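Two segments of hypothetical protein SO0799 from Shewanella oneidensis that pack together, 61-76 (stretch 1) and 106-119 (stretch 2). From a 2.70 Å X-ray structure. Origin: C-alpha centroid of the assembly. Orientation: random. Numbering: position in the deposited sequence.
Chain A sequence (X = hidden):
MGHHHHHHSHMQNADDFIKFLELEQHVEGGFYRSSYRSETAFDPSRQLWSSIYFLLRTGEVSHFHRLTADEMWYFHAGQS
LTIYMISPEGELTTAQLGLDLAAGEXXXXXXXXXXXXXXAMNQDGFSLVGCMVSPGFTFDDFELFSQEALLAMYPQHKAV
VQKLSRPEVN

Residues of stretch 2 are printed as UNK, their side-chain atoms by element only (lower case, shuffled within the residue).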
ATOM      1  N   VAL A  61       2.897 -16.455  11.838  1.00 58.72           N
ATOM      2  CA  VAL A  61       1.541 -16.199  11.377  1.00 58.26           C
ATOM      3  C   VAL A  61       1.096 -15.009  12.216  1.00 59.06           C
ATOM      4  O   VAL A  61       1.595 -14.808  13.329  1.00 58.93           O
ATOM      5  CB  VAL A  61       0.557 -17.372  11.643  1.00 57.66           C
ATOM      6  CG1 VAL A  61       1.011 -18.623  10.919  1.00 57.44           C
ATOM      7  CG2 VAL A  61       0.403 -17.601  13.131  1.00 57.62           C
ATOM      8  N   SER A  62       0.177 -14.208  11.683  1.00 59.37           N
ATOM      9  CA  SER A  62      -0.319 -13.050  12.414  1.00 59.23           C
ATOM     10  C   SER A  62      -1.522 -13.481  13.233  1.00 59.49           C
ATOM     11  O   SER A  62      -2.609 -13.650  12.697  1.00 60.11           O
ATOM     12  CB  SER A  62      -0.712 -11.939  11.445  1.00 58.42           C
ATOM     13  OG  SER A  62      -1.060 -10.772  12.163  1.00 57.65           O
ATOM     14  N   HIS A  63      -1.328 -13.652  14.536  1.00 60.44           N
ATOM     15  CA  HIS A  63      -2.399 -14.107  15.418  1.00 61.29           C
ATOM     16  C   HIS A  63      -3.599 -13.168  15.586  1.00 61.02           C
ATOM     17  O   HIS A  63      -3.455 -11.952  15.744  1.00 59.78           O
ATOM     18  CB  HIS A  63      -1.830 -14.457  16.797  1.00 61.97           C
ATOM     19  CG  HIS A  63      -0.646 -15.372  16.747  1.00 63.36           C
ATOM     20  ND1 HIS A  63       0.652 -14.909  16.756  1.00 64.95           N
ATOM     21  CD2 HIS A  63      -0.563 -16.719  16.667  1.00 64.13           C
ATOM     22  CE1 HIS A  63       1.485 -15.931  16.688  1.00 65.19           C
ATOM     23  NE2 HIS A  63       0.773 -17.041  16.632  1.00 65.89           N
ATOM     24  N   PHE A  64      -4.785 -13.768  15.555  1.00 60.35           N
ATOM     25  CA  PHE A  64      -6.026 -13.039  15.711  1.00 59.79           C
ATOM     26  C   PHE A  64      -5.874 -11.860  16.660  1.00 59.18           C
ATOM     27  O   PHE A  64      -5.353 -12.004  17.769  1.00 59.40           O
ATOM     28  CB  PHE A  64      -7.113 -13.974  16.219  1.00 60.35           C
ATOM     29  CG  PHE A  64      -7.673 -14.875  15.162  1.00 61.79           C
ATOM     30  CD1 PHE A  64      -7.622 -16.259  15.305  1.00 63.38           C
ATOM     31  CD2 PHE A  64      -8.281 -14.341  14.031  1.00 61.62           C
ATOM     32  CE1 PHE A  64      -8.173 -17.106  14.335  1.00 62.00           C
ATOM     33  CE2 PHE A  64      -8.832 -15.173  13.057  1.00 61.30           C
ATOM     34  CZ  PHE A  64      -8.778 -16.557  13.212  1.00 62.56           C
ATOM     35  N   HIS A  65      -6.336 -10.698  16.199  1.00 58.10           N
ATOM     36  CA  HIS A  65      -6.289  -9.438  16.946  1.00 55.83           C
ATOM     37  C   HIS A  65      -7.331  -8.487  16.352  1.00 54.44           C
ATOM     38  O   HIS A  65      -7.775  -8.667  15.229  1.00 53.94           O
ATOM     39  CB  HIS A  65      -4.896  -8.823  16.826  1.00 55.07           C
ATOM     40  CG  HIS A  65      -4.442  -8.639  15.411  1.00 52.64           C
ATOM     41  ND1 HIS A  65      -4.289  -7.398  14.830  1.00 51.41           N
ATOM     42  CD2 HIS A  65      -4.139  -9.543  14.450  1.00 52.06           C
ATOM     43  CE1 HIS A  65      -3.912  -7.547  13.573  1.00 51.02           C
ATOM     44  NE2 HIS A  65      -3.814  -8.838  13.317  1.00 51.49           N
ATOM     45  N   ARG A  66      -7.714  -7.466  17.097  1.00 54.72           N
ATOM     46  CA  ARG A  66      -8.715  -6.539  16.597  1.00 56.76           C
ATOM     47  C   ARG A  66      -8.263  -5.082  16.606  1.00 56.94           C
ATOM     48  O   ARG A  66      -7.613  -4.622  17.543  1.00 57.28           O
ATOM     49  CB  ARG A  66      -9.991  -6.678  17.415  1.00 58.87           C
ATOM     50  CG  ARG A  66     -11.100  -5.755  16.997  1.00 60.29           C
ATOM     51  CD  ARG A  66     -12.103  -5.632  18.121  1.00 63.80           C
ATOM     52  NE  ARG A  66     -12.683  -6.917  18.496  1.00 65.04           N
ATOM     53  CZ  ARG A  66     -13.485  -7.090  19.541  1.00 66.27           C
ATOM     54  NH1 ARG A  66     -13.798  -6.064  20.322  1.00 66.49           N
ATOM     55  NH2 ARG A  66     -13.988  -8.288  19.796  1.00 67.22           N
ATOM     56  N   LEU A  67      -8.617  -4.361  15.548  1.00 56.95           N
ATOM     57  CA  LEU A  67      -8.261  -2.954  15.416  1.00 55.85           C
ATOM     58  C   LEU A  67      -9.474  -2.048  15.568  1.00 54.10           C
ATOM     59  O   LEU A  67     -10.615  -2.487  15.442  1.00 54.01           O
ATOM     60  CB  LEU A  67      -7.606  -2.703  14.056  1.00 55.70           C
ATOM     61  CG  LEU A  67      -6.105  -2.976  13.924  1.00 55.83           C
ATOM     62  CD1 LEU A  67      -5.675  -4.089  14.864  1.00 53.80           C
ATOM     63  CD2 LEU A  67      -5.792  -3.316  12.468  1.00 54.94           C
ATOM     64  N   THR A  68      -9.205  -0.777  15.837  1.00 52.20           N
ATOM     65  CA  THR A  68     -10.238   0.230  16.015  1.00 48.40           C
ATOM     66  C   THR A  68     -10.465   0.931  14.691  1.00 45.85           C
ATOM     67  O   THR A  68     -11.487   1.566  14.478  1.00 46.44           O
ATOM     68  CB  THR A  68      -9.798   1.267  17.062  1.00 48.61           C
ATOM     69  OG1 THR A  68      -9.888   0.686  18.368  1.00 49.61           O
ATOM     70  CG2 THR A  68     -10.653   2.512  16.993  1.00 50.35           C
ATOM     71  N   ALA A  69      -9.504   0.802  13.792  1.00 43.78           N
ATOM     72  CA  ALA A  69      -9.608   1.450  12.503  1.00 42.65           C
ATOM     73  C   ALA A  69      -9.402   0.461  11.363  1.00 43.26           C
ATOM     74  O   ALA A  69      -8.935  -0.656  11.567  1.00 45.11           O
ATOM     75  CB  ALA A  69      -8.592   2.582  12.415  1.00 39.93           C
ATOM     76  N   ASP A  70      -9.778   0.865  10.162  1.00 43.23           N
ATOM     77  CA  ASP A  70      -9.605   0.009   9.012  1.00 44.03           C
ATOM     78  C   ASP A  70      -8.118  -0.143   8.719  1.00 43.43           C
ATOM     79  O   ASP A  70      -7.287   0.634   9.199  1.00 42.39           O
ATOM     80  CB  ASP A  70     -10.303   0.619   7.792  1.00 47.18           C
ATOM     81  CG  ASP A  70     -11.807   0.515   7.870  1.00 48.00           C
ATOM     82  OD1 ASP A  70     -12.475   1.080   6.980  1.00 49.67           O
ATOM     83  OD2 ASP A  70     -12.310  -0.137   8.810  1.00 49.08           O
ATOM     84  N   GLU A  71      -7.779  -1.138   7.914  1.00 41.79           N
ATOM     85  CA  GLU A  71      -6.393  -1.336   7.581  1.00 42.02           C
ATOM     86  C   GLU A  71      -6.291  -1.785   6.145  1.00 42.02           C
ATOM     87  O   GLU A  71      -6.904  -2.764   5.743  1.00 45.21           O
ATOM     88  CB  GLU A  71      -5.776  -2.378   8.509  1.00 42.50           C
ATOM     89  CG  GLU A  71      -4.263  -2.396   8.501  1.00 46.29           C
ATOM     90  CD  GLU A  71      -3.697  -3.407   9.480  1.00 50.47           C
ATOM     91  OE1 GLU A  71      -3.610  -4.609   9.140  1.00 51.79           O
ATOM     92  OE2 GLU A  71      -3.357  -2.999  10.608  1.00 52.68           O
HETATM   93  N   MSE A  72      -5.535  -1.060   5.345  1.00 40.62           N
HETATM   94  CA  MSE A  72      -5.396  -1.480   3.983  1.00 41.34           C
HETATM   95  C   MSE A  72      -4.195  -2.412   3.911  1.00 41.23           C
HETATM   96  O   MSE A  72      -3.250  -2.294   4.690  1.00 42.09           O
HETATM   97  CB  MSE A  72      -5.244  -0.262   3.071  1.00 45.27           C
HETATM   98  CG  MSE A  72      -6.595   0.356   2.659  1.00 46.68           C
HETATM   99 SE   MSE A  72      -7.655  -0.799   1.489  1.00 54.98          SE
HETATM  100  CE  MSE A  72      -6.467  -0.790  -0.043  1.00 45.69           C
ATOM    101  N   TRP A  73      -4.247  -3.370   3.001  1.00 39.98           N
ATOM    102  CA  TRP A  73      -3.156  -4.302   2.853  1.00 39.16           C
ATOM    103  C   TRP A  73      -2.640  -4.258   1.436  1.00 38.81           C
ATOM    104  O   TRP A  73      -3.392  -4.462   0.486  1.00 40.19           O
ATOM    105  CB  TRP A  73      -3.616  -5.718   3.198  1.00 39.95           C
ATOM    106  CG  TRP A  73      -3.706  -5.979   4.680  1.00 43.48           C
ATOM    107  CD1 TRP A  73      -4.436  -5.275   5.594  1.00 44.34           C
ATOM    108  CD2 TRP A  73      -3.059  -7.035   5.412  1.00 42.99           C
ATOM    109  NE1 TRP A  73      -4.289  -5.827   6.849  1.00 44.47           N
ATOM    110  CE2 TRP A  73      -3.448  -6.909   6.765  1.00 43.65           C
ATOM    111  CE3 TRP A  73      -2.190  -8.078   5.052  1.00 43.08           C
ATOM    112  CZ2 TRP A  73      -3.002  -7.786   7.763  1.00 42.96           C
ATOM    113  CZ3 TRP A  73      -1.748  -8.951   6.042  1.00 43.34           C
ATOM    114  CH2 TRP A  73      -2.157  -8.798   7.385  1.00 43.18           C
ATOM    115  N   TYR A  74      -1.353  -3.985   1.287  1.00 37.00           N
ATOM    116  CA  TYR A  74      -0.753  -3.941  -0.038  1.00 35.92           C
ATOM    117  C   TYR A  74       0.158  -5.156  -0.135  1.00 36.83           C
ATOM    118  O   TYR A  74       0.550  -5.723   0.883  1.00 39.47           O
ATOM    119  CB  TYR A  74       0.026  -2.631  -0.195  1.00 33.52           C
ATOM    120  CG  TYR A  74      -0.879  -1.425  -0.055  1.00 29.19           C
ATOM    121  CD1 TYR A  74      -1.553  -0.908  -1.157  1.00 25.13           C
ATOM    122  CD2 TYR A  74      -1.140  -0.874   1.192  1.00 25.30           C
ATOM    123  CE1 TYR A  74      -2.470   0.121  -1.017  1.00 24.55           C
ATOM    124  CE2 TYR A  74      -2.062   0.147   1.344  1.00 25.42           C
ATOM    125  CZ  TYR A  74      -2.729   0.635   0.234  1.00 25.36           C
ATOM    126  OH  TYR A  74      -3.719   1.581   0.383  1.00 24.38           O
ATOM    127  N   PHE A  75       0.491  -5.568  -1.345  1.00 36.17           N
ATOM    128  CA  PHE A  75       1.351  -6.724  -1.509  1.00 35.81           C
ATOM    129  C   PHE A  75       2.633  -6.338  -2.232  1.00 36.38           C
ATOM    130  O   PHE A  75       2.603  -5.904  -3.392  1.00 35.36           O
ATOM    131  CB  PHE A  75       0.628  -7.810  -2.307  1.00 34.60           C
ATOM    132  CG  PHE A  75       1.386  -9.091  -2.396  1.00 33.97           C
ATOM    133  CD1 PHE A  75       1.334 -10.015  -1.351  1.00 36.46           C
ATOM    134  CD2 PHE A  75       2.179  -9.370  -3.506  1.00 33.47           C
ATOM    135  CE1 PHE A  75       2.069 -11.218  -1.407  1.00 35.22           C
ATOM    136  CE2 PHE A  75       2.919 -10.557  -3.580  1.00 34.76           C
ATOM    137  CZ  PHE A  75       2.861 -11.487  -2.524  1.00 34.71           C
ATOM    138  N   HIS A  76       3.763  -6.523  -1.559  1.00 37.23           N
ATOM    139  CA  HIS A  76       5.051  -6.190  -2.159  1.00 39.18           C
ATOM    140  C   HIS A  76       5.694  -7.366  -2.869  1.00 40.57           C
ATOM    141  O   HIS A  76       6.039  -7.280  -4.058  1.00 41.18           O
ATOM    142  CB  HIS A  76       6.003  -5.666  -1.099  1.00 36.76           C
ATOM    143  CG  HIS A  76       5.516  -4.430  -0.420  1.00 35.30           C
ATOM    144  ND1 HIS A  76       5.272  -3.260  -1.102  1.00 33.19           N
ATOM    145  CD2 HIS A  76       5.273  -4.165   0.888  1.00 35.08           C
ATOM    146  CE1 HIS A  76       4.909  -2.323  -0.243  1.00 35.63           C
ATOM    147  NE2 HIS A  76       4.903  -2.844   0.970  1.00 32.47           N
ATOM    148  N   UNK A 106      -5.729 -10.935  -5.104  1.00 56.39           N
ATOM    149  CA  UNK A 106      -5.768  -9.497  -5.333  1.00 53.33           C
ATOM    150  C   UNK A 106      -4.680  -8.767  -4.519  1.00 50.99           C
ATOM    151  O   UNK A 106      -4.572  -8.966  -3.304  1.00 51.37           O
ATOM    152  n   UNK A 106      -9.973  -9.845  -9.079  1.00 43.41           N
ATOM    153  c   UNK A 106      -8.827 -10.354  -8.662  1.00 46.04           C
ATOM    154  n   UNK A 106      -8.279 -11.369  -9.315  1.00 46.54           N
ATOM    155  n   UNK A 106      -8.236  -9.847  -7.586  1.00 47.77           N
ATOM    156  c   UNK A 106      -8.791  -8.743  -6.820  1.00 51.52           C
ATOM    157  c   UNK A 106      -7.148  -8.983  -4.922  1.00 52.84           C
ATOM    158  c   UNK A 106      -7.785  -8.047  -5.917  1.00 54.18           C
ATOM    159  N   UNK A 107      -3.875  -7.902  -5.170  1.00 46.67           N
ATOM    160  CA  UNK A 107      -2.812  -7.173  -4.471  1.00 44.32           C
ATOM    161  C   UNK A 107      -3.232  -6.316  -3.278  1.00 42.81           C
ATOM    162  O   UNK A 107      -2.424  -6.074  -2.375  1.00 44.92           O
ATOM    163  c   UNK A 107      -3.752  -7.705  -6.620  1.00 44.62           C
ATOM    164  c   UNK A 107      -2.171  -6.358  -5.581  1.00 43.25           C
ATOM    165  c   UNK A 107      -2.312  -7.266  -6.749  1.00 43.65           C
ATOM    166  N   UNK A 108      -4.478  -5.859  -3.253  1.00 38.07           N
ATOM    167  CA  UNK A 108      -4.926  -5.048  -2.122  1.00 35.31           C
ATOM    168  C   UNK A 108      -6.141  -5.638  -1.446  1.00 33.81           C
ATOM    169  O   UNK A 108      -6.960  -6.300  -2.068  1.00 37.10           O
ATOM    170  n   UNK A 108      -3.811  -1.379  -4.549  1.00 33.63           N
ATOM    171  o   UNK A 108      -5.121  -0.467  -2.948  1.00 31.10           O
ATOM    172  c   UNK A 108      -5.276  -3.617  -2.560  1.00 34.35           C
ATOM    173  c   UNK A 108      -4.133  -2.615  -2.486  1.00 32.46           C
ATOM    174  c   UNK A 108      -4.393  -1.389  -3.346  1.00 34.90           C
ATOM    175  N   UNK A 109      -6.263  -5.397  -0.158  1.00 30.38           N
ATOM    176  CA  UNK A 109      -7.414  -5.880   0.534  1.00 29.24           C
ATOM    177  C   UNK A 109      -7.677  -4.981   1.715  1.00 31.77           C
ATOM    178  O   UNK A 109      -6.749  -4.443   2.318  1.00 33.50           O
ATOM    179  c   UNK A 109     -10.020  -8.052   3.439  1.00 19.54           C
ATOM    180  c   UNK A 109      -8.784  -7.685   2.930  1.00 19.95           C
ATOM    181  c   UNK A 109      -8.495  -7.868   1.594  1.00 20.63           C
ATOM    182  c   UNK A 109      -7.243  -7.314   1.010  1.00 25.01           C
ATOM    183  c   UNK A 109     -10.965  -8.607   2.610  1.00 15.46           C
ATOM    184  c   UNK A 109      -9.460  -8.439   0.779  1.00 19.37           C
ATOM    185  c   UNK A 109     -10.694  -8.805   1.285  1.00 15.47           C
ATOM    186  N   UNK A 110      -8.949  -4.842   2.060  1.00 33.66           N
ATOM    187  CA  UNK A 110      -9.332  -3.984   3.157  1.00 36.31           C
ATOM    188  C   UNK A 110      -9.969  -4.767   4.297  1.00 38.39           C
ATOM    189  O   UNK A 110     -11.068  -5.299   4.172  1.00 40.33           O
ATOM    190  c   UNK A 110     -10.275  -2.904   2.612  1.00 34.07           C
ATOM    191  c   UNK A 110      -9.855  -1.377   4.533  1.00 31.26           C
ATOM    192  c   UNK A 110     -12.064  -2.544   4.256  1.00 32.09           C
ATOM    193  c   UNK A 110     -10.901  -1.895   3.557  1.00 32.18           C
ATOM    194  N   UNK A 111      -9.263  -4.844   5.414  1.00 41.60           N
ATOM    195  CA  UNK A 111      -9.767  -5.553   6.575  1.00 44.85           C
ATOM    196  C   UNK A 111     -10.527  -4.551   7.452  1.00 48.88           C
ATOM    197  O   UNK A 111      -9.933  -3.730   8.165  1.00 49.21           O
ATOM    198  c   UNK A 111      -8.599  -6.262   7.344  1.00 42.98           C
ATOM    199  c   UNK A 111      -7.381  -5.372   7.392  1.00 39.92           C
ATOM    200  c   UNK A 111      -9.049  -6.637   8.742  1.00 41.73           C
ATOM    201  N   UNK A 112     -11.869  -4.601   7.390  1.00 52.53           N
ATOM    202  CA  UNK A 112     -12.779  -3.722   8.140  1.00 54.07           C
ATOM    203  C   UNK A 112     -12.531  -3.689   9.625  1.00 54.29           C
ATOM    204  O   UNK A 112     -12.303  -4.725  10.238  1.00 56.40           O
ATOM    205  c   UNK A 112     -14.170  -4.275   7.799  1.00 54.69           C
ATOM    206  c   UNK A 112     -13.911  -5.721   7.510  1.00 55.12           C
ATOM    207  c   UNK A 112     -12.627  -5.656   6.690  1.00 53.33           C
ATOM    208  N   UNK A 113     -12.590  -2.495  10.201  1.00 54.60           N
ATOM    209  CA  UNK A 113     -12.373  -2.333  11.631  1.00 54.62           C
ATOM    210  C   UNK A 113     -13.423  -3.064  12.448  1.00 54.49           C
ATOM    211  O   UNK A 113     -14.442  -3.511  11.917  1.00 53.49           O
ATOM    212  c   UNK A 113     -12.376  -0.848  12.009  1.00 55.62           C
ATOM    213  c   UNK A 113     -14.857   2.116  11.838  1.00 58.26           C
ATOM    214  c   UNK A 113     -13.676  -0.112  11.720  1.00 57.76           C
ATOM    215  c   UNK A 113     -13.570   1.358  12.128  1.00 57.77           C
ATOM    216  n   UNK A 113     -14.730   3.553  12.201  1.00 59.05           N
ATOM    217  N   UNK A 114     -13.157  -3.185  13.746  1.00 54.97           N
ATOM    218  CA  UNK A 114     -14.082  -3.845  14.650  1.00 54.71           C
ATOM    219  C   UNK A 114     -14.171  -5.349  14.497  1.00 55.16           C
ATOM    220  O   UNK A 114     -14.924  -5.997  15.226  1.00 56.45           O
ATOM    221  N   UNK A 115     -13.416  -5.913  13.559  1.00 53.79           N
ATOM    222  CA  UNK A 115     -13.449  -7.352  13.354  1.00 53.38           C
ATOM    223  C   UNK A 115     -12.143  -8.020  13.797  1.00 55.21           C
ATOM    224  O   UNK A 115     -11.058  -7.429  13.679  1.00 55.29           O
ATOM    225  s   UNK A 115     -12.207  -7.982  10.931  1.00 49.39           S
ATOM    226  c   UNK A 115     -13.705  -7.663  11.882  1.00 51.49           C
ATOM    227  N   UNK A 116     -12.253  -9.250  14.305  1.00 55.39           N
ATOM    228  CA  UNK A 116     -11.087 -10.013  14.753  1.00 54.59           C
ATOM    229  C   UNK A 116     -10.535 -10.804  13.577  1.00 52.09           C
ATOM    230  O   UNK A 116     -11.238 -11.617  12.987  1.00 52.06           O
ATOM    231  c   UNK A 116     -11.448 -10.978  15.907  1.00 56.59           C
ATOM    232  c   UNK A 116     -11.861 -10.165  17.145  1.00 57.19           C
ATOM    233  c   UNK A 116     -12.438 -11.003  18.285  1.00 57.26           C
ATOM    234  c   UNK A 116     -10.250 -11.890  16.232  1.00 57.53           C
ATOM    235  N   UNK A 117      -9.267 -10.562  13.249  1.00 49.57           N
ATOM    236  CA  UNK A 117      -8.631 -11.208  12.106  1.00 46.50           C
ATOM    237  C   UNK A 117      -7.160 -11.576  12.319  1.00 46.86           C
ATOM    238  O   UNK A 117      -6.505 -11.089  13.248  1.00 46.55           O
ATOM    239  c   UNK A 117      -6.123  -7.529  10.446  1.00 35.27           C
ATOM    240  c   UNK A 117      -6.835  -8.715  10.286  1.00 35.25           C
ATOM    241  c   UNK A 117      -8.715 -10.277  10.895  1.00 43.69           C
ATOM    242  c   UNK A 117      -7.633  -6.851  12.184  1.00 35.47           C
ATOM    243  c   UNK A 117      -7.951  -8.984  11.069  1.00 38.93           C
ATOM    244  c   UNK A 117      -8.344  -8.044  12.018  1.00 35.79           C
ATOM    245  c   UNK A 117      -6.521  -6.597  11.396  1.00 34.00           C
ATOM    246  N   UNK A 118      -6.660 -12.420  11.417  1.00 45.12           N
ATOM    247  CA  UNK A 118      -5.288 -12.874  11.449  1.00 44.36           C
ATOM    248  C   UNK A 118      -4.915 -13.340  10.056  1.00 46.02           C
ATOM    249  O   UNK A 118      -5.745 -13.318   9.155  1.00 46.87           O
ATOM    250  N   UNK A 119      -3.677 -13.765   9.853  1.00 46.92           N
ATOM    251  CA  UNK A 119      -3.279 -14.212   8.533  1.00 47.56           C
ATOM    252  C   UNK A 119      -2.086 -15.156   8.545  1.00 50.56           C
ATOM    253  O   UNK A 119      -1.202 -15.065   9.392  1.00 50.22           O
ATOM    254  c   UNK A 119      -2.956 -13.010   7.654  1.00 44.42           C
ATOM    255  o   UNK A 119      -2.473 -13.423   6.384  1.00 44.29           O
TER

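Position 106 carries three carbons, a nitrogen, then a carbon with two more nitrogens, a guanidinium that touches nothing on stretch 1: Arg106. At 107 three carbons close a ring onto the backbone N, which is proline. Lacking an N-H, Pro107 can offer the neighbouring strand only its carbonyl, and its O lies 3.1 Å from Phe75 N at an angle too poor for a hydrogen bond.

Position 108 has three carbons, the last bearing one oxygen and one nitrogen, so Gln108; its OE1 approaches Met72 CE (3.2 Å), the selenomethionine methyl, and Tyr74 CE1 (3.3 Å). At 109 one carbon leads to a six-carbon ring whose end turns away from stretch 1: Phe109. Its backbone does the pairing, with Trp73 N to Phe109 O at 2.8 Å and Phe109 N to Trp73 O at 3.1 Å.

Four carbons forked at the second make 110 a leucine; Leu110 CB packs on Met72 SE at 3.5 Å. At 111 one carbon carries two others, a compact fork beside the Trp73 indole: Val111, with CG1 3.5 Å from Trp73 CD1. Another ring closed onto N gives Pro112, which points away and ends the ladder.

Position 113 shows four carbons in a row and a terminal nitrogen, an extended lysine. The carboxylate of Asp70 takes the backbone instead, Lys113 N to Asp70 OD2 at 2.8 Å. No side-chain atoms at 114, with phi 72°, fit Gly114, whose N bonds Leu67 O at 3.1 Å. One carbon and a sulfur at 115 mean Cys115, pointing away.

At 116 four carbons fork at the first, one arm two carbons long: Ile116, with CG2 3.8 Å from Phe64 CB. Position 117 is one carbon plus a six-carbon ring, Phe117; the His65 ring lies obliquely, centroids 4.4 Å apart, while Leu67 CD2 meets the ring edge at CZ, 3.5 Å away.

Position 118 has no side chain. A CB there would sit 2.5 Å from Ser62 O, a clash, so the bare backbone of Gly118 suits the bulge. One carbon and one oxygen at 119 give Ser119, whose backbone N and O pair with Ser62 O (3.0 Å) and N (2.8 Å).

The contact is two antiparallel ladders joined by turns. Backbone bonds set the register, and alternation sorts the side chains: Trp73, Val111 and Phe117 gather on one face, Met72 and Leu110 on the other. The rules are to fill the shared face with interlocking apolar groups, satisfy the turn's amides, and keep bulk out where the strands draw close.

Stretch 2, residues 106-119: RPQFLVPKGCIFGS
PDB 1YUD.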